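KLLA0B12012p (Kluyveromyces lactis, PDB 6Y3P) is Pby1, a direct partner of the mRNA decapping enzyme Dcp2, whose C-terminal ATP-grasp domain, held in this chain, probably binds ATP. Local coordinates at residues 152-156 / 252-256; 108-112 / 127-133; 63-69 / 322-326; 114-120 / 163-168; 231-235 / 297-301. All coordinates share one frame; numbering follows the deposited sequence.

Contact 1 of 5, residues 152-156 / 252-256; sequences QGIRI and DVLDI
Arg155 and Val253 face each other as an antiparallel non-hydrogen-bonded pair, with their CA atoms 4.7 Å apart. The short, weakly bonded strand 253-254 is joined here to the edge of an antiparallel sheet. Two backbone bonds flank the pair. Leu254 N gives to Ile154 O at 3.2 Å, and Ile156 N gives to Asp252 O at 3.1 Å. Strand 140-145 lies on the other side of 154-157.

Arg155 and Asp252 form a salt bridge. Arg155 NE lies 2.8 Å from Asp252 OD1 and equally near OD2. The individual hydrogen bonds, two from NE and one from NH2 to OD2, are all weak, each bent at hydrogen. The acid comes to the NE/NH2 edge of the guanidinium, with its own plane turned 87° from it. The arginine chain turns at chi3 (68°), which brings NE to the acid. Its NH1 bonds Ser169 on helix 160-171. A methionine in place of Arg155 would probably leave the Asp252 carboxylate without its positive mate and lose the tie to Ser169.

Beside Ile154, Leu254 sits on an apolar patch. Ile154 CD1 meets Leu254 CG at 3.8 Å, and Ile156 CD1 presses tightly on Leu254 CD2 at 3.4 Å. Ile142 and Tyr200 extend this patch. The chemistry is thus split: an ion pair clamps the start of the added strand, while branched aliphatic chains hold Leu254 against the sheet.

Contact 2 of 5, residues 108-112 / 127-133; sequences ESFNI and NWELRQE
Glu108 brings its carboxylate up to that of Glu133, with the two planes nearly perpendicular. Glu108 OE1 and Glu133 OE1 are only 3.0 Å apart. Lys139 serves both acids: it makes a salt bridge to Glu108 OE1 and a long, weak ion pair to Glu133 OE1. The lysine probably offsets the repulsion, and one acid may hold a proton.

Phe110 carries the apolar part. Its CG is anti to its own carbonyl carbon (chi1 -55°), which turns the ring toward the helix. Leu130 lies over one face, its CB 4.0 Å from the ring centroid in a CH-pi contact. Glu129 CB touches Phe110 CE2 at 3.6 Å, and Glu133 CG approaches CZ. With alanine in place of Phe110, Leu130 CB would probably lose the ring face it rests on and a gap would open beside it.

Asn111 uses its backbone. Its O accepts from Asn127 ND2 at 2.8 Å, and a water accepts from both Asn111 N and that ND2. Asn127 is also the helix N-cap: its OD1 takes a weak bond from Leu130 N. One amide thus ties strand to helix start. Ile112 CD1 then meets Leu130 CD1 at 3.7 Å.

The axes of helix segment 128-133 and strand segment 109-112 cross at -119°. Strand 109-113 is outermost in its sheet and pairs with strand 194-200. Leu124 of helix 120-125 packs on Ile112 and Leu130, and Trp141 touches Phe110.

Contact 3 of 5, residues 63-69 / 322-326; sequences LMSNQLY and LKNSL
Asn324 reaches from a type I beta turn, Leu322 to Ser325, into the loop that follows helix 60-65. This joins the turn before strand 326-335 to the entry of strand 69-71, an outermost strand of a parallel sheet.

Hydrogen bonds come first. Asn324 ND2 gives to Leu63 O at 2.9 Å and to Tyr69 O at 2.8 Å. The first bond is nearly straight (164°) and uses a lone pair in the carbonyl plane. The second is more bent at hydrogen. Together they fix the rotation of the amide and satisfy a carbonyl on each side of the loop. Inside that loop, Asn66 OD1 accepts from Leu68 N in an Asx turn.

Packing is lighter. Gln67 turns its amide across that of Asn324, with OE1 3.5 Å from ND2 and no bond between them. Ser325 OG, whose hydrogen bond goes to Ser73 O, sits against the isobutyl end of Leu63, 3.5 Å from Leu63 CD2.

Contact 4 of 5, residues 114-120 / 163-168; sequences VDYAEFL and LQAIFD
Ala117 O is gripped by two donors, Leu120 N and Gln164 NE2, which reach it from opposite faces of its plane. The bond from Gln164 NE2 is 3.2 Å long and straight at hydrogen (169°), but it meets the oxygen well above the carbonyl plane. The bond from Leu120 N closes the 3-10 turn. The same NE2 also gives to Asp168 OD1 at 2.8 Å, one helical turn further on. Both partners lie close to the Gln164 amide plane, which fixes the rotation of the amide. The glutamine chain bends at chi2 (63°) to swing its end back over the 3-10 turn.

Ala117 CB touches Phe167 CB at 3.8 Å and also lies 3.4 Å from Asp168 OD1. Leu120 CD1 touches Phe167 CD2 at 3.2 Å and also nears Leu163 CG. Val114 CB comes obliquely to Phe167 CE1, 3.6 Å away, on the same side of the ring plane as Leu120 CD1 but nearer the ring's outer end. Phe195 stacks edge-to-face with Phe167, and Leu143 packs on it from strand 140-145.

Helix 160-171 is thereby fastened to the loop between strand 109-113 and helix 120-125. One side-chain amide fixes the loop's backbone turn, while Phe167 offers its ring to Val114 and Leu120 in the buried apolar part.

Contact 5 of 5, residues 231-235 / 297-301; sequences VYDRM and RTQIH
Asp233 and His301 form a His-carboxylate hydrogen bond with their flat groups nearly coplanar, 11° apart. His301 NE2 gives to Asp233 OD1 at 2.7 Å. The oxygen uses its syn lone pair and lies in the imidazole plane, although the bond is bent at hydrogen (148°). His301 CG is anti to its carbonyl carbon (chi1 -68°), and this sends the ring from the helix toward the strand.

Val231 CG1 lies against the same ring, 3.6 Å from His301 CD2. Beyond the histidine the contact is apolar. Met235 stretches out and meets Ile300 tip to tip, with its SD 3.6 Å from Ile300 CD1. Its CE rests on the Arg297 aliphatic chain, 3.8 Å from CG. The guanidinium of Arg297 goes to Asp283 and Glu294 in salt bridges. Cys219 of strand 215-224 touches Val231, Met235 and Ile300.

This packs the long helix 290-313 onto strand 228-239 of the antiparallel sheet in the ATP-grasp domain. The one hydrogen bond across the contact sits beside a largely apolar interface. The carboxylate would be expected to favour a protonated imidazole and to keep its ring from turning.

How the contacts relate
Contacts 1, 2 and 4 belong to one antiparallel sheet and its helices; contacts 3 and 5 lie in other parts of the chain. Contact 1 is a surface pairing at the sheet's edge, held by backbone bonds and an ion pair. Contact 2 packs a helix on the opposite edge strand, 109-113, through a phenylalanine face and an asparagine cap. Contact 4 is buried and neighbours both: segment 114-120 adjoins contact 2 in sequence, and Ile166 touches Arg155 of contact 1. It sets a glutamine amide on a backbone carbonyl beside a phenylalanine. Contact 5, also buried, is mostly apolar around one His-carboxylate bond. Contact 3, partly buried, relies on a single asparagine amide and encloses all the others along the chain.

Contact 1 of 5, residues 152-156 / 252-256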
# COMPACT_ATOMS: atom_id res chain seq x y z
N GLN A 152 8.22 13.54 -21.44
CA GLN A 152 9.50 13.42 -22.12
C GLN A 152 10.34 12.22 -21.58
O GLN A 152 11.53 12.09 -21.89
CB GLN A 152 10.28 14.75 -22.05
CG GLN A 152 11.11 15.05 -23.30
CD GLN A 152 10.67 16.33 -23.98
OE1 GLN A 152 11.04 17.44 -23.58
NE2 GLN A 152 9.88 16.19 -25.03
N GLY A 153 9.68 11.33 -20.83
CA GLY A 153 10.28 10.12 -20.29
C GLY A 153 10.83 10.26 -18.88
O GLY A 153 11.41 11.30 -18.55
N ILE A 154 10.67 9.20 -18.05
CA ILE A 154 11.15 9.20 -16.67
C ILE A 154 12.69 8.95 -16.65
O ILE A 154 13.18 7.97 -17.22
CB ILE A 154 10.32 8.32 -15.66
CG1 ILE A 154 10.79 6.86 -15.58
CG2 ILE A 154 8.80 8.38 -15.95
CD1 ILE A 154 10.31 6.09 -14.33
N ARG A 155 13.45 9.91 -16.07
CA ARG A 155 14.91 9.92 -16.02
C ARG A 155 15.52 9.86 -14.61
O ARG A 155 14.99 10.45 -13.66
CB ARG A 155 15.45 11.14 -16.79
CG ARG A 155 15.20 11.07 -18.30
CD ARG A 155 15.86 12.19 -19.07
NE ARG A 155 17.32 12.10 -19.06
CZ ARG A 155 18.14 12.98 -19.64
NH1 ARG A 155 17.66 14.02 -20.30
NH2 ARG A 155 19.46 12.81 -19.56
N ILE A 156 16.65 9.14 -14.50
CA ILE A 156 17.42 8.94 -13.26
C ILE A 156 18.47 10.04 -13.08
O ILE A 156 19.07 10.51 -14.07
CB ILE A 156 18.06 7.50 -13.22
CG1 ILE A 156 16.96 6.46 -13.15
CG2 ILE A 156 18.99 7.30 -12.00
CD1 ILE A 156 17.41 5.12 -13.43
N ASP A 252 19.50 7.00 -19.68
CA ASP A 252 19.02 7.13 -18.29
C ASP A 252 17.49 7.14 -18.15
O ASP A 252 16.94 7.60 -17.14
CB ASP A 252 19.65 8.38 -17.63
CG ASP A 252 19.15 9.71 -18.18
OD1 ASP A 252 18.83 9.78 -19.38
OD2 ASP A 252 19.10 10.69 -17.40
N VAL A 253 16.80 6.58 -19.15
CA VAL A 253 15.35 6.51 -19.19
C VAL A 253 14.90 5.08 -18.84
O VAL A 253 15.63 4.12 -19.07
CB VAL A 253 14.84 6.97 -20.59
CG1 VAL A 253 13.31 6.90 -20.71
CG2 VAL A 253 15.35 8.37 -20.94
N LEU A 254 13.70 4.95 -18.25
CA LEU A 254 13.03 3.68 -17.98
C LEU A 254 11.55 3.80 -18.32
O LEU A 254 11.01 4.91 -18.30
CB LEU A 254 13.30 3.08 -16.59
CG LEU A 254 13.23 3.96 -15.37
CD1 LEU A 254 12.97 3.13 -14.13
CD2 LEU A 254 14.49 4.75 -15.22
N ASP A 255 10.92 2.69 -18.74
CA ASP A 255 9.53 2.65 -19.20
C ASP A 255 9.36 3.49 -20.50
O ASP A 255 8.41 4.28 -20.63
CB ASP A 255 8.52 3.03 -18.08
CG ASP A 255 8.64 2.23 -16.79
OD1 ASP A 255 8.46 0.99 -16.84
OD2 ASP A 255 8.86 2.86 -15.72
N ILE A 256 10.31 3.33 -21.45
CA ILE A 256 10.32 4.00 -22.76
C ILE A 256 9.13 3.49 -23.60
O ILE A 256 8.49 4.28 -24.32
CB ILE A 256 11.69 3.85 -23.51
CG1 ILE A 256 11.73 4.61 -24.88
CG2 ILE A 256 12.14 2.38 -23.69
CD1 ILE A 256 11.76 6.16 -24.83

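Contact 2 of 5, residues 108-112 / 127-133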
# COMPACT_ATOMS: atom_id res chain seq x y z
N GLU A 108 10.56 8.23 -0.50
CA GLU A 108 9.99 9.56 -0.50
C GLU A 108 9.64 9.97 -1.92
O GLU A 108 10.28 9.51 -2.87
CB GLU A 108 11.01 10.58 0.02
CG GLU A 108 11.42 10.37 1.46
CD GLU A 108 12.57 11.28 1.84
OE1 GLU A 108 13.69 11.07 1.31
OE2 GLU A 108 12.34 12.24 2.61
N SER A 109 8.64 10.82 -2.06
CA SER A 109 8.22 11.42 -3.32
C SER A 109 7.91 12.88 -3.05
O SER A 109 7.58 13.25 -1.92
CB SER A 109 7.01 10.70 -3.92
OG SER A 109 5.93 10.71 -3.00
N PHE A 110 8.09 13.71 -4.07
CA PHE A 110 7.84 15.14 -3.99
C PHE A 110 7.21 15.57 -5.28
O PHE A 110 7.36 14.89 -6.29
CB PHE A 110 9.15 15.92 -3.77
CG PHE A 110 9.96 15.48 -2.58
CD1 PHE A 110 10.95 14.51 -2.71
CD2 PHE A 110 9.74 16.04 -1.32
CE1 PHE A 110 11.70 14.10 -1.60
CE2 PHE A 110 10.50 15.63 -0.22
CZ PHE A 110 11.47 14.67 -0.37
N ASN A 111 6.49 16.69 -5.24
CA ASN A 111 5.84 17.28 -6.41
C ASN A 111 6.54 18.58 -6.75
O ASN A 111 6.76 19.42 -5.88
CB ASN A 111 4.35 17.46 -6.17
CG ASN A 111 3.55 16.28 -6.66
OD1 ASN A 111 3.41 15.26 -5.98
ND2 ASN A 111 3.08 16.37 -7.89
N ILE A 112 6.98 18.69 -7.99
CA ILE A 112 7.68 19.88 -8.47
C ILE A 112 6.98 20.45 -9.70
O ILE A 112 6.38 19.71 -10.48
CB ILE A 112 9.21 19.62 -8.66
CG1 ILE A 112 10.00 20.93 -8.78
CG2 ILE A 112 9.54 18.65 -9.81
CD1 ILE A 112 11.07 21.06 -7.79
N ASN A 127 9.77 23.79 -2.80
CA ASN A 127 9.68 22.44 -2.22
C ASN A 127 11.03 22.22 -1.52
O ASN A 127 11.89 21.52 -2.03
CB ASN A 127 9.37 21.35 -3.26
CG ASN A 127 8.87 20.05 -2.64
OD1 ASN A 127 9.38 19.56 -1.63
ND2 ASN A 127 7.84 19.45 -3.25
N TRP A 128 11.21 22.92 -0.37
CA TRP A 128 12.41 22.94 0.47
C TRP A 128 12.83 21.57 0.99
O TRP A 128 14.03 21.35 1.19
CB TRP A 128 12.26 23.96 1.62
CG TRP A 128 11.17 23.65 2.60
CD1 TRP A 128 9.92 24.19 2.63
CD2 TRP A 128 11.26 22.77 3.73
NE1 TRP A 128 9.20 23.66 3.67
CE2 TRP A 128 9.99 22.78 4.36
CE3 TRP A 128 12.28 21.98 4.27
CZ2 TRP A 128 9.72 22.00 5.50
CZ3 TRP A 128 12.00 21.19 5.38
CH2 TRP A 128 10.74 21.20 5.98
N GLU A 129 11.85 20.66 1.24
CA GLU A 129 12.13 19.29 1.71
C GLU A 129 12.98 18.54 0.69
O GLU A 129 13.97 17.92 1.06
CB GLU A 129 10.82 18.52 1.97
CG GLU A 129 10.38 18.48 3.42
CD GLU A 129 8.88 18.50 3.60
OE1 GLU A 129 8.31 17.43 3.91
OE2 GLU A 129 8.27 19.58 3.40
N LEU A 130 12.60 18.65 -0.60
CA LEU A 130 13.23 18.04 -1.77
C LEU A 130 14.65 18.56 -1.95
O LEU A 130 15.56 17.76 -2.12
CB LEU A 130 12.39 18.39 -3.02
CG LEU A 130 12.37 17.50 -4.28
CD1 LEU A 130 12.22 18.34 -5.52
CD2 LEU A 130 13.53 16.56 -4.38
N ARG A 131 14.83 19.90 -1.91
CA ARG A 131 16.14 20.56 -2.07
C ARG A 131 17.17 19.96 -1.11
O ARG A 131 18.26 19.57 -1.54
CB ARG A 131 16.02 22.08 -1.84
CG ARG A 131 17.34 22.87 -1.75
CD ARG A 131 17.88 23.27 -3.11
NE ARG A 131 18.55 24.57 -3.07
CZ ARG A 131 18.54 25.44 -4.08
NH1 ARG A 131 19.18 26.60 -3.96
NH2 ARG A 131 17.89 25.16 -5.20
N GLN A 132 16.79 19.86 0.17
CA GLN A 132 17.60 19.36 1.27
C GLN A 132 17.99 17.91 1.07
O GLN A 132 19.12 17.54 1.34
CB GLN A 132 16.89 19.56 2.60
CG GLN A 132 17.87 19.96 3.70
CD GLN A 132 17.19 20.49 4.92
OE1 GLN A 132 16.09 20.07 5.30
NE2 GLN A 132 17.91 21.36 5.63
N GLU A 133 17.06 17.12 0.55
CA GLU A 133 17.28 15.72 0.24
C GLU A 133 18.33 15.55 -0.86
O GLU A 133 19.27 14.77 -0.70
CB GLU A 133 15.95 15.07 -0.18
CG GLU A 133 15.01 14.78 0.98
CD GLU A 133 15.47 13.70 1.93
OE1 GLU A 133 16.14 12.74 1.48
OE2 GLU A 133 15.16 13.81 3.14
O HOH W 1 5.56 17.43 -2.28

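Contact 3 of 5, residues 63-69 / 322-326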
# COMPACT_ATOMS: atom_id res chain seq x y z
N LEU A 63 -22.29 5.27 8.66
CA LEU A 63 -21.14 4.72 9.36
C LEU A 63 -20.70 5.67 10.46
O LEU A 63 -20.27 5.23 11.54
CB LEU A 63 -19.99 4.45 8.35
CG LEU A 63 -18.67 3.86 8.85
CD1 LEU A 63 -18.84 2.43 9.38
CD2 LEU A 63 -17.65 3.87 7.74
N MET A 64 -20.78 6.99 10.20
CA MET A 64 -20.38 8.00 11.17
C MET A 64 -21.52 8.42 12.10
O MET A 64 -21.24 9.06 13.12
CB MET A 64 -19.73 9.21 10.50
CG MET A 64 -20.61 9.90 9.51
SD MET A 64 -19.77 11.36 8.88
CE MET A 64 -20.37 11.37 7.20
N SER A 65 -22.76 8.03 11.79
CA SER A 65 -23.94 8.40 12.57
C SER A 65 -24.65 7.23 13.26
O SER A 65 -25.36 7.45 14.26
CB SER A 65 -24.94 9.16 11.70
OG SER A 65 -25.60 8.33 10.76
N ASN A 66 -24.53 6.01 12.69
CA ASN A 66 -25.18 4.83 13.25
C ASN A 66 -24.16 3.82 13.69
O ASN A 66 -23.34 3.33 12.90
CB ASN A 66 -26.20 4.23 12.28
CG ASN A 66 -27.17 3.24 12.88
OD1 ASN A 66 -27.00 2.73 13.99
ND2 ASN A 66 -28.23 2.94 12.15
N GLN A 67 -24.21 3.49 14.98
CA GLN A 67 -23.28 2.54 15.57
C GLN A 67 -23.66 1.10 15.31
O GLN A 67 -22.88 0.20 15.60
CB GLN A 67 -23.07 2.83 17.06
CG GLN A 67 -22.18 4.06 17.30
CD GLN A 67 -20.93 4.08 16.44
OE1 GLN A 67 -20.90 4.69 15.36
NE2 GLN A 67 -19.88 3.41 16.89
N LEU A 68 -24.84 0.88 14.70
CA LEU A 68 -25.33 -0.45 14.35
C LEU A 68 -24.73 -0.91 13.04
O LEU A 68 -24.58 -2.10 12.84
CB LEU A 68 -26.86 -0.45 14.26
CG LEU A 68 -27.63 -0.41 15.59
CD1 LEU A 68 -29.14 -0.37 15.36
CD2 LEU A 68 -27.26 -1.59 16.44
N TYR A 69 -24.39 0.05 12.16
CA TYR A 69 -23.85 -0.17 10.81
C TYR A 69 -22.34 -0.29 10.81
O TYR A 69 -21.63 0.63 11.21
CB TYR A 69 -24.31 0.95 9.88
CG TYR A 69 -23.78 0.87 8.46
CD1 TYR A 69 -24.34 -0.02 7.53
CD2 TYR A 69 -22.80 1.75 8.01
CE1 TYR A 69 -23.90 -0.05 6.21
CE2 TYR A 69 -22.35 1.72 6.69
CZ TYR A 69 -22.91 0.83 5.79
OH TYR A 69 -22.51 0.84 4.48
N LEU A 322 -12.42 4.41 13.15
CA LEU A 322 -13.79 4.24 13.59
C LEU A 322 -13.92 2.86 14.18
O LEU A 322 -13.43 1.88 13.60
CB LEU A 322 -14.75 4.36 12.39
CG LEU A 322 -15.26 5.75 11.98
CD1 LEU A 322 -15.66 6.58 13.18
CD2 LEU A 322 -14.26 6.47 11.09
N LYS A 323 -14.63 2.76 15.30
CA LYS A 323 -14.92 1.53 16.04
C LYS A 323 -15.71 0.51 15.19
O LYS A 323 -15.52 -0.70 15.32
CB LYS A 323 -15.71 1.91 17.32
CG LYS A 323 -15.94 0.78 18.31
CD LYS A 323 -14.89 0.70 19.40
CE LYS A 323 -14.67 -0.72 19.86
NZ LYS A 323 -13.28 -0.94 20.32
N ASN A 324 -16.58 1.00 14.32
CA ASN A 324 -17.45 0.17 13.50
C ASN A 324 -16.92 -0.06 12.07
O ASN A 324 -17.66 -0.49 11.19
CB ASN A 324 -18.90 0.75 13.52
CG ASN A 324 -19.01 2.20 13.14
OD1 ASN A 324 -18.10 3.03 13.32
ND2 ASN A 324 -20.16 2.56 12.63
N SER A 325 -15.65 0.21 11.85
CA SER A 325 -15.03 -0.01 10.55
C SER A 325 -13.96 -1.06 10.65
O SER A 325 -13.40 -1.27 11.72
CB SER A 325 -14.39 1.27 10.03
OG SER A 325 -15.35 2.30 9.84
N LEU A 326 -13.68 -1.70 9.53
CA LEU A 326 -12.53 -2.56 9.29
C LEU A 326 -12.12 -2.29 7.85
O LEU A 326 -12.95 -1.83 7.07
CB LEU A 326 -12.69 -4.08 9.58
CG LEU A 326 -13.66 -4.94 8.76
CD1 LEU A 326 -13.12 -5.23 7.34
CD2 LEU A 326 -13.86 -6.24 9.45

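Contact 4 of 5, residues 114-120 / 163-168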
# COMPACT_ATOMS: atom_id res chain seq x y z
N VAL A 114 8.00 22.95 -12.74
CA VAL A 114 9.09 23.63 -13.44
C VAL A 114 8.54 24.13 -14.76
O VAL A 114 8.05 23.33 -15.56
CB VAL A 114 10.38 22.77 -13.62
CG1 VAL A 114 11.52 23.59 -14.22
CG2 VAL A 114 10.82 22.13 -12.30
N ASP A 115 8.63 25.44 -14.98
CA ASP A 115 8.17 26.12 -16.19
C ASP A 115 9.24 26.00 -17.27
O ASP A 115 8.96 25.51 -18.36
CB ASP A 115 7.86 27.61 -15.88
CG ASP A 115 6.85 27.85 -14.76
OD1 ASP A 115 7.08 27.36 -13.62
OD2 ASP A 115 5.86 28.57 -15.01
N TYR A 116 10.48 26.43 -16.94
CA TYR A 116 11.65 26.43 -17.81
C TYR A 116 12.86 26.04 -16.97
O TYR A 116 12.88 26.30 -15.76
CB TYR A 116 11.87 27.82 -18.43
CG TYR A 116 10.64 28.40 -19.09
CD1 TYR A 116 9.66 29.04 -18.35
CD2 TYR A 116 10.45 28.29 -20.47
CE1 TYR A 116 8.51 29.54 -18.94
CE2 TYR A 116 9.31 28.81 -21.08
CZ TYR A 116 8.34 29.43 -20.31
OH TYR A 116 7.23 29.97 -20.88
N ALA A 117 13.85 25.42 -17.62
CA ALA A 117 15.09 24.92 -17.00
C ALA A 117 15.85 25.97 -16.19
O ALA A 117 16.37 25.65 -15.12
CB ALA A 117 16.00 24.32 -18.08
N GLU A 118 15.87 27.23 -16.66
CA GLU A 118 16.54 28.36 -16.01
C GLU A 118 15.96 28.73 -14.62
O GLU A 118 16.62 29.44 -13.84
CB GLU A 118 16.61 29.60 -16.93
CG GLU A 118 15.43 29.80 -17.89
CD GLU A 118 15.66 29.35 -19.32
OE1 GLU A 118 16.61 29.85 -19.97
OE2 GLU A 118 14.87 28.50 -19.81
N PHE A 119 14.76 28.21 -14.28
CA PHE A 119 14.12 28.49 -13.01
C PHE A 119 13.95 27.26 -12.13
O PHE A 119 13.15 27.28 -11.20
CB PHE A 119 12.79 29.22 -13.22
CG PHE A 119 12.98 30.64 -13.67
CD1 PHE A 119 13.33 31.63 -12.77
CD2 PHE A 119 12.80 30.99 -15.00
CE1 PHE A 119 13.48 32.95 -13.18
CE2 PHE A 119 12.98 32.31 -15.42
CZ PHE A 119 13.33 33.28 -14.51
N LEU A 120 14.77 26.20 -12.40
CA LEU A 120 14.82 24.94 -11.65
C LEU A 120 15.20 25.22 -10.20
O LEU A 120 14.61 24.63 -9.30
CB LEU A 120 15.83 23.95 -12.31
CG LEU A 120 15.93 22.51 -11.73
CD1 LEU A 120 16.20 21.53 -12.82
CD2 LEU A 120 17.15 22.36 -10.83
N LEU A 163 20.02 16.86 -12.39
CA LEU A 163 18.64 17.29 -12.62
C LEU A 163 18.58 18.52 -13.52
O LEU A 163 17.75 18.58 -14.42
CB LEU A 163 17.94 17.56 -11.28
CG LEU A 163 16.43 17.79 -11.32
CD1 LEU A 163 15.68 16.61 -11.98
CD2 LEU A 163 15.91 18.05 -9.93
N GLN A 164 19.50 19.47 -13.30
CA GLN A 164 19.64 20.70 -14.08
C GLN A 164 19.96 20.40 -15.55
O GLN A 164 19.41 21.04 -16.44
CB GLN A 164 20.70 21.64 -13.44
CG GLN A 164 20.92 22.99 -14.17
CD GLN A 164 19.68 23.86 -14.18
OE1 GLN A 164 19.26 24.41 -13.17
NE2 GLN A 164 19.07 23.99 -15.33
N ALA A 165 20.86 19.42 -15.80
CA ALA A 165 21.27 18.97 -17.14
C ALA A 165 20.10 18.26 -17.84
O ALA A 165 19.94 18.43 -19.05
CB ALA A 165 22.47 18.04 -17.02
N ILE A 166 19.28 17.51 -17.09
CA ILE A 166 18.11 16.83 -17.63
C ILE A 166 17.14 17.89 -18.18
O ILE A 166 16.75 17.82 -19.35
CB ILE A 166 17.44 15.90 -16.59
CG1 ILE A 166 18.34 14.69 -16.23
CG2 ILE A 166 16.05 15.43 -17.08
CD1 ILE A 166 17.85 13.89 -15.02
N PHE A 167 16.80 18.91 -17.33
CA PHE A 167 15.89 20.01 -17.69
C PHE A 167 16.39 20.85 -18.86
O PHE A 167 15.58 21.23 -19.69
CB PHE A 167 15.55 20.90 -16.48
CG PHE A 167 14.34 20.39 -15.73
CD1 PHE A 167 13.06 20.71 -16.15
CD2 PHE A 167 14.48 19.51 -14.66
CE1 PHE A 167 11.95 20.18 -15.51
CE2 PHE A 167 13.36 19.02 -13.99
CZ PHE A 167 12.11 19.33 -14.42
N ASP A 168 17.70 21.13 -18.91
CA ASP A 168 18.35 21.87 -19.99
C ASP A 168 18.19 21.13 -21.32
O ASP A 168 17.92 21.75 -22.35
CB ASP A 168 19.86 22.03 -19.68
CG ASP A 168 20.25 23.08 -18.65
OD1 ASP A 168 19.35 23.76 -18.13
OD2 ASP A 168 21.45 23.20 -18.36

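Contact 5 of 5, residues 231-235 / 297-301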
# COMPACT_ATOMS: atom_id res chain seq x y z
N VAL A 231 -1.29 -7.73 10.06
CA VAL A 231 -0.55 -7.98 8.84
C VAL A 231 -0.73 -9.46 8.49
O VAL A 231 -0.61 -10.34 9.34
CB VAL A 231 0.94 -7.58 8.97
CG1 VAL A 231 1.76 -8.04 7.78
CG2 VAL A 231 1.08 -6.07 9.16
N TYR A 232 -1.10 -9.72 7.24
CA TYR A 232 -1.27 -11.06 6.69
C TYR A 232 0.12 -11.52 6.17
O TYR A 232 0.67 -10.91 5.24
CB TYR A 232 -2.33 -11.04 5.58
CG TYR A 232 -2.68 -12.43 5.08
CD1 TYR A 232 -2.93 -13.47 5.98
CD2 TYR A 232 -2.78 -12.70 3.73
CE1 TYR A 232 -3.24 -14.76 5.53
CE2 TYR A 232 -3.09 -13.98 3.27
CZ TYR A 232 -3.32 -15.00 4.17
OH TYR A 232 -3.65 -16.25 3.72
N ASP A 233 0.69 -12.55 6.82
CA ASP A 233 2.04 -13.06 6.53
C ASP A 233 2.18 -13.87 5.24
O ASP A 233 3.31 -14.20 4.89
CB ASP A 233 2.61 -13.86 7.71
CG ASP A 233 3.32 -12.98 8.73
OD1 ASP A 233 3.44 -11.75 8.47
OD2 ASP A 233 3.75 -13.51 9.77
N ARG A 234 1.09 -14.18 4.54
CA ARG A 234 1.16 -14.88 3.26
C ARG A 234 1.11 -13.76 2.22
O ARG A 234 0.04 -13.27 1.88
CB ARG A 234 0.02 -15.88 3.12
CG ARG A 234 0.04 -16.99 4.20
CD ARG A 234 -0.92 -18.14 3.88
NE ARG A 234 -0.57 -18.80 2.61
CZ ARG A 234 -1.36 -19.61 1.94
NH1 ARG A 234 -2.57 -19.92 2.41
NH2 ARG A 234 -0.96 -20.15 0.79
N MET A 235 2.29 -13.25 1.86
CA MET A 235 2.41 -12.12 0.96
C MET A 235 2.67 -12.52 -0.51
O MET A 235 2.91 -13.69 -0.81
CB MET A 235 3.46 -11.12 1.48
CG MET A 235 3.58 -11.08 2.98
SD MET A 235 4.76 -9.80 3.45
CE MET A 235 4.54 -9.79 5.25
N ARG A 297 9.89 -9.96 6.77
CA ARG A 297 8.60 -9.97 7.46
C ARG A 297 8.68 -9.05 8.69
O ARG A 297 7.80 -8.24 8.91
CB ARG A 297 8.24 -11.39 7.88
CG ARG A 297 7.09 -11.99 7.09
CD ARG A 297 7.04 -13.49 7.26
NE ARG A 297 7.09 -14.10 5.94
CZ ARG A 297 7.89 -15.10 5.59
NH1 ARG A 297 8.70 -15.66 6.49
NH2 ARG A 297 7.87 -15.57 4.35
N THR A 298 9.77 -9.16 9.46
CA THR A 298 10.04 -8.34 10.64
C THR A 298 10.02 -6.86 10.26
O THR A 298 9.22 -6.12 10.83
CB THR A 298 11.30 -8.86 11.31
OG1 THR A 298 11.00 -10.21 11.67
CG2 THR A 298 11.70 -8.05 12.57
N GLN A 299 10.79 -6.46 9.22
CA GLN A 299 10.78 -5.08 8.68
C GLN A 299 9.38 -4.64 8.26
O GLN A 299 9.00 -3.50 8.55
CB GLN A 299 11.67 -4.94 7.44
CG GLN A 299 13.15 -5.18 7.68
CD GLN A 299 13.87 -5.17 6.36
OE1 GLN A 299 14.03 -4.11 5.72
NE2 GLN A 299 14.31 -6.35 5.90
N ILE A 300 8.61 -5.53 7.61
CA ILE A 300 7.25 -5.18 7.16
C ILE A 300 6.33 -4.87 8.36
O ILE A 300 5.62 -3.85 8.36
CB ILE A 300 6.67 -6.25 6.18
CG1 ILE A 300 7.30 -6.05 4.78
CG2 ILE A 300 5.12 -6.18 6.11
CD1 ILE A 300 7.23 -7.24 3.78
N HIS A 301 6.36 -5.71 9.39
CA HIS A 301 5.54 -5.53 10.59
C HIS A 301 5.93 -4.28 11.30
O HIS A 301 5.07 -3.60 11.80
CB HIS A 301 5.76 -6.70 11.54
CG HIS A 301 5.21 -7.98 11.03
ND1 HIS A 301 5.13 -9.08 11.84
CD2 HIS A 301 4.73 -8.29 9.82
CE1 HIS A 301 4.58 -10.02 11.11
NE2 HIS A 301 4.31 -9.59 9.89